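Local coordinates for protein Endonuclease/exonuclease/phosphatase (Beutenbergia cavernae DSM 12333, PDB 4RUW) that is of unknown specific function but belongs to the endonuclease/exonuclease/phosphatase family, joining a DNase I-like beta sandwich to an Ig-like domain and carrying a zinc ion, at residues Val83-Ala88 and Ala119-Val124; His200-Gly205 and Lys214-Ile219; Ala264-Gln269 and Phe304-Gly309. All coordinates share one frame; numbering follows the deposited sequence.

Interaction 1: residues Val83-Ala88 and Ala119-Val124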
loop_
_atom_site.group_PDB
_atom_site.type_symbol
_atom_site.label_atom_id
_atom_site.label_comp_id
_atom_site.label_asym_id
_atom_site.label_seq_id
_atom_site.Cartn_x
_atom_site.Cartn_y
_atom_site.Cartn_z
ATOM N N VAL A 83 3.963 -13.145 -15.912
ATOM C CA VAL A 83 4.526 -11.971 -15.253
ATOM C C VAL A 83 4.910 -12.301 -13.808
ATOM O O VAL A 83 6.014 -11.980 -13.359
ATOM C CB VAL A 83 3.559 -10.775 -15.289
ATOM C CG1 VAL A 83 4.035 -9.667 -14.356
ATOM C CG2 VAL A 83 3.414 -10.254 -16.716
ATOM N N ILE A 84 4.004 -12.950 -13.078
ATOM C CA ILE A 84 4.311 -13.368 -11.714
ATOM C C ILE A 84 5.556 -14.262 -11.678
ATOM O O ILE A 84 6.445 -14.059 -10.862
ATOM C CB ILE A 84 3.104 -14.057 -11.047
ATOM C CG1 ILE A 84 1.922 -13.082 -10.953
ATOM C CG2 ILE A 84 3.492 -14.610 -9.683
ATOM C CD1 ILE A 84 0.598 -13.730 -10.581
ATOM N N ARG A 85 5.623 -15.234 -12.585
ATOM C CA ARG A 85 6.758 -16.146 -12.661
ATOM C C ARG A 85 8.069 -15.392 -12.871
ATOM O O ARG A 85 9.076 -15.690 -12.230
ATOM C CB ARG A 85 6.522 -17.127 -13.815
ATOM C CG ARG A 85 7.519 -18.254 -13.951
ATOM C CD ARG A 85 7.120 -19.192 -15.113
ATOM N NE ARG A 85 5.776 -19.753 -14.935
ATOM C CZ ARG A 85 4.739 -19.516 -15.736
ATOM N NH1 ARG A 85 4.871 -18.742 -16.806
ATOM N NH2 ARG A 85 3.558 -20.061 -15.467
ATOM N N ALA A 86 8.050 -14.408 -13.761
ATOM C CA ALA A 86 9.247 -13.636 -14.075
ATOM C C ALA A 86 9.691 -12.776 -12.896
ATOM O O ALA A 86 10.882 -12.628 -12.648
ATOM C CB ALA A 86 9.010 -12.772 -15.298
ATOM N N GLU A 87 8.729 -12.213 -12.168
ATOM C CA GLU A 87 9.041 -11.353 -11.030
ATOM C C GLU A 87 9.448 -12.172 -9.800
ATOM O O GLU A 87 10.154 -11.684 -8.918
ATOM C CB GLU A 87 7.854 -10.446 -10.705
ATOM C CG GLU A 87 7.479 -9.470 -11.824
ATOM C CD GLU A 87 8.494 -8.352 -12.030
ATOM O OE1 GLU A 87 9.498 -8.280 -11.281
ATOM O OE2 GLU A 87 8.264 -7.522 -12.942
ATOM N N ALA A 88 9.003 -13.425 -9.760
ATOM C CA ALA A 88 9.380 -14.369 -8.710
ATOM C C ALA A 88 9.233 -13.826 -7.274
ATOM O O ALA A 88 10.148 -13.940 -6.468
ATOM C CB ALA A 88 10.796 -14.878 -8.956
ATOM N N ALA A 119 1.976 -23.667 -10.060
ATOM C CA ALA A 119 2.364 -24.731 -9.138
ATOM C C ALA A 119 3.827 -25.126 -9.312
ATOM O O ALA A 119 4.570 -25.249 -8.333
ATOM C CB ALA A 119 1.465 -25.941 -9.307
ATOM N N ALA A 120 4.253 -25.310 -10.557
ATOM C CA ALA A 120 5.615 -25.765 -10.816
ATOM C C ALA A 120 6.643 -24.689 -10.472
ATOM O O ALA A 120 7.835 -24.966 -10.346
ATOM C CB ALA A 120 5.760 -26.212 -12.266
ATOM N N ASP A 121 6.174 -23.457 -10.324
ATOM C CA ASP A 121 7.030 -22.345 -9.941
ATOM C C ASP A 121 7.067 -22.162 -8.434
ATOM O O ASP A 121 7.711 -21.241 -7.930
ATOM C CB ASP A 121 6.541 -21.073 -10.619
ATOM C CG ASP A 121 6.474 -21.229 -12.115
ATOM O OD1 ASP A 121 7.556 -21.348 -12.716
ATOM O OD2 ASP A 121 5.358 -21.258 -12.684
ATOM N N GLY A 122 6.361 -23.035 -7.720
ATOM C CA GLY A 122 6.409 -23.061 -6.272
ATOM C C GLY A 122 5.253 -22.385 -5.558
ATOM O O GLY A 122 5.193 -22.419 -4.329
ATOM N N TYR A 123 4.333 -21.772 -6.303
ATOM C CA TYR A 123 3.219 -21.057 -5.678
ATOM C C TYR A 123 2.094 -22.010 -5.337
ATOM O O TYR A 123 1.029 -21.983 -5.947
ATOM C CB TYR A 123 2.738 -19.904 -6.570
ATOM C CG TYR A 123 3.825 -18.882 -6.775
ATOM C CD1 TYR A 123 3.999 -17.827 -5.881
ATOM C CD2 TYR A 123 4.719 -19.006 -7.833
ATOM C CE1 TYR A 123 5.030 -16.916 -6.048
ATOM C CE2 TYR A 123 5.742 -18.104 -8.012
ATOM C CZ TYR A 123 5.898 -17.066 -7.116
ATOM O OH TYR A 123 6.926 -16.178 -7.303
ATOM N N VAL A 124 2.339 -22.850 -4.340
ATOM C CA VAL A 124 1.422 -23.933 -4.007
ATOM C C VAL A 124 0.557 -23.630 -2.781
ATOM O O VAL A 124 -0.228 -24.470 -2.348
ATOM C CB VAL A 124 2.166 -25.267 -3.800
ATOM C CG1 VAL A 124 2.837 -25.695 -5.097
ATOM C CG2 VAL A 124 3.183 -25.140 -2.675
#
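R85, on the last turn of helix 77-87, lies across from D121; R85 CA and D121 CA, 6.8 Å apart, are the nearest CA pair across the two segments. The loop 119-124 follows helix 110-118. G122, with positive phi, is the C-prime residue of the Schellman motif that ends that helix: its N bonds to A119 O at 2.9 Å.

The polar link is a salt bridge. R85 NE donates to D121 OD2 at 2.7 Å, and the bond is almost straight at 174°. The oxygen lies in the guanidinium plane, at its edge. Seen from D121, the donor sits above the carboxylate plane, and the two planes are turned 44° apart. The R85 chain runs extended to CD and then bends at chi3 (-58°), which turns NE toward the carboxylate. D121 OD1 lies against the arginine stem, 3.3 Å from R85 CD. R85 NH2 has its own acceptor in L117 O, so the guanidinium joins both the end of helix 110-118 and the turn after it.

Y123 makes the apolar half. I84 CG2 approaches Y123 CZ obliquely, at 4.3 Å. Y123 OH reaches the helix end, 3.3 Å from A88 C, and hydrogen-bonds to P89 O.

L118 of helix 110-118 touches I84, R85 and Y123 alike. The contact thus joins the C-terminal ends of helices 77-87 and 110-118, which pack outside one sheet of the DNase I-like alpha/beta sandwich, just ahead of its strands 91-98 and 125-133. On its far side, helix 77-87 rests on strand 55-62 through V83 and E87.

Interaction 2: residues His200-Gly205 and Lys214-Ile219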
loop_
_atom_site.group_PDB
_atom_site.type_symbol
_atom_site.label_atom_id
_atom_site.label_comp_id
_atom_site.label_asym_id
_atom_site.label_seq_id
_atom_site.Cartn_x
_atom_site.Cartn_y
_atom_site.Cartn_z
ATOM N N HIS A 200 -8.753 -4.271 -1.357
ATOM C CA HIS A 200 -9.114 -3.511 -2.545
ATOM C C HIS A 200 -10.296 -2.656 -2.074
ATOM O O HIS A 200 -11.328 -3.188 -1.651
ATOM C CB HIS A 200 -9.501 -4.488 -3.669
ATOM C CG HIS A 200 -9.859 -3.848 -4.974
ATOM N ND1 HIS A 200 -10.198 -4.600 -6.074
ATOM C CD2 HIS A 200 -9.935 -2.552 -5.360
ATOM C CE1 HIS A 200 -10.473 -3.795 -7.085
ATOM N NE2 HIS A 200 -10.332 -2.550 -6.677
ATOM N N LEU A 201 -10.126 -1.336 -2.065
ATOM C CA LEU A 201 -11.165 -0.448 -1.544
ATOM C C LEU A 201 -12.067 0.081 -2.655
ATOM O O LEU A 201 -11.734 -0.051 -3.838
ATOM C CB LEU A 201 -10.538 0.728 -0.790
ATOM C CG LEU A 201 -9.560 0.366 0.327
ATOM C CD1 LEU A 201 -9.119 1.622 1.035
ATOM C CD2 LEU A 201 -10.143 -0.652 1.303
ATOM N N SER A 202 -13.179 0.710 -2.286
ATOM C CA SER A 202 -14.043 1.329 -3.280
ATOM C C SER A 202 -13.300 2.380 -4.092
ATOM O O SER A 202 -12.319 2.959 -3.637
ATOM C CB SER A 202 -15.228 2.009 -2.608
ATOM O OG SER A 202 -16.106 1.079 -2.015
ATOM N N THR A 203 -13.796 2.631 -5.294
ATOM C CA THR A 203 -13.309 3.731 -6.115
ATOM C C THR A 203 -13.839 5.049 -5.567
ATOM O O THR A 203 -14.906 5.085 -4.961
ATOM C CB THR A 203 -13.791 3.590 -7.561
ATOM O OG1 THR A 203 -15.222 3.677 -7.592
ATOM C CG2 THR A 203 -13.335 2.264 -8.144
ATOM N N PRO A 204 -13.100 6.148 -5.768
ATOM C CA PRO A 204 -13.561 7.438 -5.245
ATOM C C PRO A 204 -14.489 8.126 -6.243
ATOM O O PRO A 204 -14.233 9.254 -6.661
ATOM C CB PRO A 204 -12.259 8.223 -5.087
ATOM C CG PRO A 204 -11.404 7.709 -6.199
ATOM C CD PRO A 204 -11.752 6.243 -6.358
ATOM N N GLY A 205 -15.582 7.460 -6.598
ATOM C CA GLY A 205 -16.438 7.925 -7.675
ATOM C C GLY A 205 -17.401 9.042 -7.321
ATOM O O GLY A 205 -18.044 9.608 -8.204
ATOM N N LYS A 214 -13.111 5.853 3.480
ATOM C CA LYS A 214 -12.647 6.168 4.829
ATOM C C LYS A 214 -13.079 5.121 5.848
ATOM O O LYS A 214 -12.281 4.683 6.684
ATOM C CB LYS A 214 -13.147 7.550 5.251
ATOM C CG LYS A 214 -12.433 8.684 4.538
ATOM C CD LYS A 214 -13.207 9.987 4.615
ATOM C CE LYS A 214 -13.429 10.434 6.034
ATOM N NZ LYS A 214 -14.196 11.717 6.078
ATOM N N GLU A 215 -14.341 4.715 5.798
ATOM C CA GLU A 215 -14.808 3.712 6.751
ATOM C C GLU A 215 -14.161 2.350 6.519
ATOM O O GLU A 215 -13.821 1.638 7.471
ATOM C CB GLU A 215 -16.325 3.598 6.713
ATOM C CG GLU A 215 -17.017 4.875 7.178
ATOM C CD GLU A 215 -18.408 4.626 7.698
ATOM O OE1 GLU A 215 -19.185 3.938 7.010
ATOM O OE2 GLU A 215 -18.717 5.109 8.805
ATOM N N GLN A 216 -13.965 1.988 5.256
ATOM C CA GLN A 216 -13.280 0.748 4.917
ATOM C C GLN A 216 -11.854 0.777 5.435
ATOM O O GLN A 216 -11.380 -0.184 6.044
ATOM C CB GLN A 216 -13.285 0.552 3.401
ATOM C CG GLN A 216 -14.670 0.366 2.827
ATOM C CD GLN A 216 -14.714 0.433 1.311
ATOM O OE1 GLN A 216 -13.725 0.743 0.636
ATOM N NE2 GLN A 216 -15.881 0.126 0.762
ATOM N N LEU A 217 -11.159 1.877 5.179
ATOM C CA LEU A 217 -9.775 1.984 5.605
ATOM C C LEU A 217 -9.622 1.912 7.127
ATOM O O LEU A 217 -8.671 1.312 7.626
ATOM C CB LEU A 217 -9.127 3.243 5.040
ATOM C CG LEU A 217 -7.640 3.427 5.354
ATOM C CD1 LEU A 217 -6.780 2.302 4.770
ATOM C CD2 LEU A 217 -7.178 4.773 4.858
ATOM N N ARG A 218 -10.536 2.545 7.864
ATOM C CA ARG A 218 -10.529 2.451 9.326
ATOM C C ARG A 218 -10.508 1.002 9.760
ATOM O O ARG A 218 -9.731 0.607 10.626
ATOM C CB ARG A 218 -11.770 3.104 9.916
ATOM C CG ARG A 218 -11.750 4.600 9.875
ATOM C CD ARG A 218 -10.812 5.212 10.906
ATOM N NE ARG A 218 -11.319 6.518 11.330
ATOM C CZ ARG A 218 -10.567 7.474 11.871
ATOM N NH1 ARG A 218 -11.101 8.647 12.205
ATOM N NH2 ARG A 218 -9.269 7.272 12.065
ATOM N N ILE A 219 -11.395 0.211 9.172
ATOM C CA ILE A 219 -11.516 -1.194 9.553
ATOM C C ILE A 219 -10.237 -1.950 9.184
ATOM O O ILE A 219 -9.701 -2.718 9.984
ATOM C CB ILE A 219 -12.742 -1.836 8.905
ATOM C CG1 ILE A 219 -14.007 -1.233 9.509
ATOM C CG2 ILE A 219 -12.736 -3.346 9.102
ATOM C CD1 ILE A 219 -15.237 -1.449 8.689
#
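Q216 overlaps L201 and S202 with its terminal amide, reaching from helix 207-222 back to the loop that leads into it. The contact lies within a beta-alpha-beta crossover, in which helix 207-222 links the parallel strands 192-200 and 230-233 of the DNase I-like fold. The glutamine chain is extended beyond CG (chi2 169°), which carries the amide across to the loop.

Both ends of that amide are used. Q216 OE1 accepts from S202 N at 3.0 Å, in the carbonyl plane and on a lone pair. The N-H points almost straight at it, at 174°. Q216 NE2 donates to S202 OG at 2.9 Å, tilted from the amide plane. The two bonds fix the rotation of the amide. NE2 also bonds P167 O, and S202 OG bonds N168 ND2, so these buried polar groups are tied to the loop after strand 157-166 as well.

L201 supplies the apolar side. The leucine and glutamine side chains run antiparallel past one another, with L201 CD2 4.0 Å from Q216 CB. L201 CD1 meets L217 CB at 4.3 Å. L201 also packs on L166. Closer in, L201 CB lies 3.5 Å from Q216 OE1.

Interaction 3: residues Ala264-Gln269 and Phe304-Gly309; sequences ADTWRQ and FDVVAG
A short, weakly bonded helix, 266-270, follows edge strand 264-265 of one sheet of the DNase I-like sandwich. It packs on strand 304-311, an edge strand of the other sheet. No hydrogen bond crosses between the segments.

V306 fills the middle. Its CG2 rests 3.8 Å from T266 CB, and its CG1 comes 3.5 Å from T266 O. The valine crosses T266 at about a right angle. It also crosses Q269, whose CG lies 3.9 Å from V306 CG2. Q269 folds back at chi2 (-53°), and its NE2 donates to D265 O at 3.1 Å. Its OE1 bonds S364 OG of the Ig-like domain. T266 OG1 bonds V298 O of strand 296-300.

W267 swings its ring around to G309, with CZ3 3.9 Å from G309 C. Its NE1 bonds D272 O. M326 of strand 324-330 touches T266, W267 and V306. V307 and A308 both face D327 in that strand, forming a classic beta bulge between V306 and G309. Through the short helix the contact joins the edges of the two sheets, on the side of the Ig-like domain, in the DNase I-like alpha/beta sandwich.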
loop_
_atom_site.group_PDB
_atom_site.type_symbol
_atom_site.label_atom_id
_atom_site.label_comp_id
_atom_site.label_asym_id
_atom_site.label_seq_id
_atom_site.Cartn_x
_atom_site.Cartn_y
_atom_site.Cartn_z
ATOM N N ALA A 264 4.599 2.128 6.652
ATOM C CA ALA A 264 5.399 2.897 5.703
ATOM C C ALA A 264 5.001 2.514 4.286
ATOM O O ALA A 264 4.865 1.327 3.973
ATOM C CB ALA A 264 6.877 2.625 5.921
ATOM N N ASP A 265 4.810 3.523 3.439
ATOM C CA ASP A 265 4.526 3.346 2.027
ATOM C C ASP A 265 5.848 2.947 1.384
ATOM O O ASP A 265 6.736 3.785 1.204
ATOM C CB ASP A 265 4.013 4.687 1.495
ATOM C CG ASP A 265 3.689 4.681 0.006
ATOM O OD1 ASP A 265 4.116 3.772 -0.748
ATOM O OD2 ASP A 265 3.012 5.645 -0.411
ATOM N N THR A 266 6.001 1.663 1.075
ATOM C CA THR A 266 7.328 1.166 0.743
ATOM C C THR A 266 7.883 1.777 -0.545
ATOM O O THR A 266 9.054 2.138 -0.592
ATOM C CB THR A 266 7.402 -0.376 0.711
ATOM O OG1 THR A 266 6.544 -0.894 -0.309
ATOM C CG2 THR A 266 7.016 -0.962 2.084
ATOM N N TRP A 267 7.035 1.931 -1.563
ATOM C CA TRP A 267 7.483 2.542 -2.806
ATOM C C TRP A 267 8.137 3.894 -2.548
ATOM O O TRP A 267 9.216 4.198 -3.059
ATOM C CB TRP A 267 6.303 2.731 -3.761
ATOM C CG TRP A 267 6.740 3.348 -5.066
ATOM C CD1 TRP A 267 6.844 4.687 -5.359
ATOM C CD2 TRP A 267 7.168 2.643 -6.241
ATOM N NE1 TRP A 267 7.300 4.847 -6.651
ATOM C CE2 TRP A 267 7.507 3.614 -7.208
ATOM C CE3 TRP A 267 7.281 1.288 -6.566
ATOM C CZ2 TRP A 267 7.969 3.264 -8.475
ATOM C CZ3 TRP A 267 7.724 0.949 -7.830
ATOM C CH2 TRP A 267 8.060 1.928 -8.768
ATOM N N ARG A 268 7.467 4.710 -1.742
ATOM C CA ARG A 268 7.875 6.078 -1.509
ATOM C C ARG A 268 9.164 6.187 -0.687
ATOM O O ARG A 268 9.801 7.235 -0.677
ATOM C CB ARG A 268 6.709 6.767 -0.814
ATOM C CG ARG A 268 6.775 8.243 -0.675
ATOM C CD ARG A 268 5.477 8.709 -0.036
ATOM N NE ARG A 268 5.375 10.146 -0.119
ATOM C CZ ARG A 268 4.248 10.821 0.047
ATOM N NH1 ARG A 268 3.111 10.183 0.337
ATOM N NH2 ARG A 268 4.275 12.141 -0.055
ATOM N N GLN A 269 9.561 5.112 -0.009
ATOM C CA GLN A 269 10.825 5.113 0.725
ATOM C C GLN A 269 12.015 5.047 -0.227
ATOM O O GLN A 269 13.067 5.617 0.062
ATOM C CB GLN A 269 10.918 3.930 1.695
ATOM C CG GLN A 269 9.752 3.755 2.647
ATOM C CD GLN A 269 9.429 5.009 3.428
ATOM O OE1 GLN A 269 10.242 5.497 4.208
ATOM N NE2 GLN A 269 8.224 5.532 3.227
ATOM N N PHE A 304 10.396 -3.852 9.021
ATOM C CA PHE A 304 10.923 -3.958 7.669
ATOM C C PHE A 304 11.726 -2.735 7.249
ATOM O O PHE A 304 11.360 -1.599 7.543
ATOM C CB PHE A 304 9.790 -4.154 6.663
ATOM C CG PHE A 304 9.226 -5.533 6.642
ATOM C CD1 PHE A 304 9.913 -6.566 6.019
ATOM C CD2 PHE A 304 8.001 -5.799 7.223
ATOM C CE1 PHE A 304 9.400 -7.838 5.985
ATOM C CE2 PHE A 304 7.476 -7.075 7.187
ATOM C CZ PHE A 304 8.176 -8.092 6.564
ATOM N N ASP A 305 12.817 -2.989 6.533
ATOM C CA ASP A 305 13.489 -1.969 5.744
ATOM C C ASP A 305 13.098 -2.173 4.292
ATOM O O ASP A 305 12.799 -3.290 3.874
ATOM C CB ASP A 305 15.002 -2.109 5.844
ATOM C CG ASP A 305 15.531 -1.704 7.183
ATOM O OD1 ASP A 305 14.758 -1.124 7.971
ATOM O OD2 ASP A 305 16.726 -1.949 7.439
ATOM N N VAL A 306 13.124 -1.105 3.513
ATOM C CA VAL A 306 12.832 -1.206 2.091
ATOM C C VAL A 306 14.133 -1.125 1.305
ATOM O O VAL A 306 14.911 -0.191 1.475
ATOM C CB VAL A 306 11.875 -0.090 1.635
ATOM C CG1 VAL A 306 11.410 -0.354 0.214
ATOM C CG2 VAL A 306 10.679 -0.006 2.578
ATOM N N VAL A 307 14.356 -2.111 0.443
ATOM C CA VAL A 307 15.590 -2.209 -0.326
ATOM C C VAL A 307 15.453 -1.603 -1.717
ATOM O O VAL A 307 16.287 -0.811 -2.137
ATOM C CB VAL A 307 16.061 -3.684 -0.422
ATOM C CG1 VAL A 307 17.349 -3.797 -1.228
ATOM C CG2 VAL A 307 16.237 -4.278 0.983
ATOM N N ALA A 308 14.384 -1.961 -2.419
ATOM C CA ALA A 308 14.185 -1.531 -3.798
ATOM C C ALA A 308 12.759 -1.850 -4.197
ATOM O O ALA A 308 12.064 -2.598 -3.508
ATOM C CB ALA A 308 15.158 -2.252 -4.726
ATOM N N GLY A 309 12.315 -1.298 -5.313
ATOM C CA GLY A 309 11.035 -1.700 -5.854
ATOM C C GLY A 309 10.892 -1.244 -7.281
ATOM O O GLY A 309 11.586 -0.314 -7.709
#

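How the interactions relate
All three interactions lie in the DNase I-like part of the chain and follow one another in sequence, without touching. Interaction 1 ties two helices outside the sheet that holds strands 55-62 and 91-98. Interaction 2 lies beside the other sheet, where helix 207-222 follows strand 192-200. Interaction 3 links the edges of the two sheets. Centres of interactions 1 and 2 are about 30 Å apart. Interaction 3 lies about 22 Å from interaction 1 and 23 Å from interaction 2, between centres; its nearest atoms are about 8 Å and 12 Å from them. The zinc ion, held by H98, D100, H107 and H137, has no ligand in any of the six segments.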